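Local coordinates for uncharacterized protein (Escherichia coli O157:H7, PDB 4ZV9) that is of unknown function but belongs to the dienelactone hydrolase family of alpha/beta-hydrolases and probably hydrolyses an ester or lactone bond, at residues A200-P204 and L225-R229. Sequence-based numbering, arbitrary orientation.
Sequences AYIYP and LAWQR
Arg229 of helix 220-237 lays its guanidinium over Tyr201 and turns its edge to the hydroxyl of Tyr203, both on strand 198-203, and three kinds of interaction follow. The first is stacking: the guanidinium lies nearly flat on one face of the Tyr201 ring, the planes 14° apart, with CZ of Arg229 3.7 Å from the ring centroid, a cation-pi arrangement. CD of Arg229 adds a CH-pi contact over the same face. An extended chain from CG to NE carries the group that far. On the opposite face of the guanidinium, Leu225 CG covers its centre, making a sandwich.

The polar part is one hydrogen bond, Arg229 NH1 to Tyr203 OH, 3.0 Å long with an N-H...O angle of 157°; the hydroxyl sits almost in the guanidinium plane. Tyr203 OH is also hydrogen-bonded to ND1 of His172 on the adjacent parallel strand 169-174, while the Tyr201 hydroxyl is hydrogen-bonded to the Glu199 carboxylate (OE1).

Apolar contacts complete the interface: Ala226 CB lies 3.7 Å from Tyr203 CZ, and Leu225 CD2 is 4.0 Å from Tyr203 CE2. The contact thus ties the C-terminal helix to the last strand of the alpha/beta fold; two covered faces and an in-plane bond should fix the guanidinium's rotation, and its charge may polarise the Tyr203 hydroxyl.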
loop_
_atom_site.group_PDB
_atom_site.type_symbol
_atom_site.label_atom_id
_atom_site.label_comp_id
_atom_site.label_asym_id
_atom_site.label_seq_id
_atom_site.Cartn_x
_atom_site.Cartn_y
_atom_site.Cartn_z
ATOM N N ALA A 200 14.042 -6.014 6.237
ATOM C CA ALA A 200 12.913 -6.197 7.143
ATOM C C ALA A 200 13.258 -5.615 8.488
ATOM O O ALA A 200 14.388 -5.732 8.950
ATOM C CB ALA A 200 12.559 -7.665 7.280
ATOM N N TYR A 201 12.281 -4.962 9.098
ATOM C CA TYR A 201 12.476 -4.333 10.390
ATOM C C TYR A 201 11.363 -4.720 11.335
ATOM O O TYR A 201 10.182 -4.703 10.965
ATOM C CB TYR A 201 12.528 -2.813 10.245
ATOM C CG TYR A 201 13.692 -2.361 9.415
ATOM C CD1 TYR A 201 14.966 -2.230 9.982
ATOM C CD2 TYR A 201 13.540 -2.097 8.060
ATOM C CE1 TYR A 201 16.046 -1.830 9.214
ATOM C CE2 TYR A 201 14.611 -1.686 7.287
ATOM C CZ TYR A 201 15.861 -1.562 7.864
ATOM O OH TYR A 201 16.926 -1.175 7.094
ATOM N N ILE A 202 11.752 -5.089 12.549
ATOM C CA ILE A 202 10.803 -5.413 13.596
ATOM C C ILE A 202 10.888 -4.271 14.600
ATOM O O ILE A 202 11.937 -4.041 15.187
ATOM C CB ILE A 202 11.124 -6.767 14.247
ATOM C CG1 ILE A 202 11.042 -7.861 13.187
ATOM C CG2 ILE A 202 10.140 -7.067 15.369
ATOM C CD1 ILE A 202 11.623 -9.187 13.624
ATOM N N TYR A 203 9.771 -3.577 14.806
ATOM C CA TYR A 203 9.725 -2.412 15.678
ATOM C C TYR A 203 9.395 -2.873 17.096
ATOM O O TYR A 203 8.334 -3.464 17.316
ATOM C CB TYR A 203 8.712 -1.390 15.124
ATOM C CG TYR A 203 9.150 -0.888 13.762
ATOM C CD1 TYR A 203 8.930 -1.645 12.619
ATOM C CD2 TYR A 203 9.854 0.311 13.626
ATOM C CE1 TYR A 203 9.369 -1.212 11.378
ATOM C CE2 TYR A 203 10.295 0.753 12.388
ATOM C CZ TYR A 203 10.050 -0.010 11.266
ATOM O OH TYR A 203 10.493 0.410 10.024
ATOM N N PRO A 204 10.316 -2.637 18.057
ATOM C CA PRO A 204 10.080 -3.146 19.413
ATOM C C PRO A 204 8.969 -2.445 20.186
ATOM O O PRO A 204 8.692 -1.269 19.968
ATOM C CB PRO A 204 11.427 -2.927 20.118
ATOM C CG PRO A 204 12.068 -1.802 19.385
ATOM C CD PRO A 204 11.571 -1.866 17.963
ATOM N N LEU A 225 9.723 6.460 11.916
ATOM C CA LEU A 225 10.911 5.725 11.471
ATOM C C LEU A 225 10.588 4.828 10.283
ATOM O O LEU A 225 11.298 4.825 9.275
ATOM C CB LEU A 225 11.483 4.894 12.616
ATOM C CG LEU A 225 12.743 4.071 12.319
ATOM C CD1 LEU A 225 13.901 4.937 11.837
ATOM C CD2 LEU A 225 13.147 3.317 13.585
ATOM N N ALA A 226 9.494 4.082 10.378
ATOM C CA ALA A 226 9.054 3.238 9.261
ATOM C C ALA A 226 8.782 4.073 8.001
ATOM O O ALA A 226 9.113 3.657 6.873
ATOM C CB ALA A 226 7.827 2.440 9.642
ATOM N N TRP A 227 8.184 5.249 8.178
ATOM C CA TRP A 227 7.873 6.070 7.020
ATOM C C TRP A 227 9.151 6.614 6.374
ATOM O O TRP A 227 9.245 6.663 5.156
ATOM C CB TRP A 227 6.913 7.203 7.363
ATOM C CG TRP A 227 6.344 7.846 6.139
ATOM C CD1 TRP A 227 6.565 9.111 5.706
ATOM C CD2 TRP A 227 5.469 7.235 5.172
ATOM N NE1 TRP A 227 5.855 9.349 4.547
ATOM C CE2 TRP A 227 5.179 8.209 4.200
ATOM C CE3 TRP A 227 4.896 5.967 5.050
ATOM C CZ2 TRP A 227 4.345 7.953 3.103
ATOM C CZ3 TRP A 227 4.059 5.712 3.982
ATOM C CH2 TRP A 227 3.781 6.708 3.018
ATOM N N GLN A 228 10.111 7.033 7.191
ATOM C CA GLN A 228 11.376 7.542 6.660
ATOM C C GLN A 228 12.046 6.471 5.841
ATOM O O GLN A 228 12.531 6.743 4.749
ATOM C CB GLN A 228 12.315 7.942 7.789
ATOM C CG GLN A 228 13.665 8.524 7.358
ATOM C CD GLN A 228 14.597 8.795 8.535
ATOM O OE1 GLN A 228 14.537 8.131 9.578
ATOM N NE2 GLN A 228 15.477 9.772 8.367
ATOM N N ARG A 229 12.064 5.250 6.361
ATOM C CA ARG A 229 12.632 4.126 5.624
ATOM C C ARG A 229 11.881 3.866 4.312
ATOM O O ARG A 229 12.490 3.561 3.283
ATOM C CB ARG A 229 12.644 2.872 6.489
ATOM C CG ARG A 229 13.724 2.901 7.554
ATOM C CD ARG A 229 13.457 1.840 8.603
ATOM N NE ARG A 229 14.554 1.731 9.561
ATOM C CZ ARG A 229 14.473 1.111 10.733
ATOM N NH1 ARG A 229 13.328 0.561 11.138
ATOM N NH2 ARG A 229 15.544 1.054 11.517
#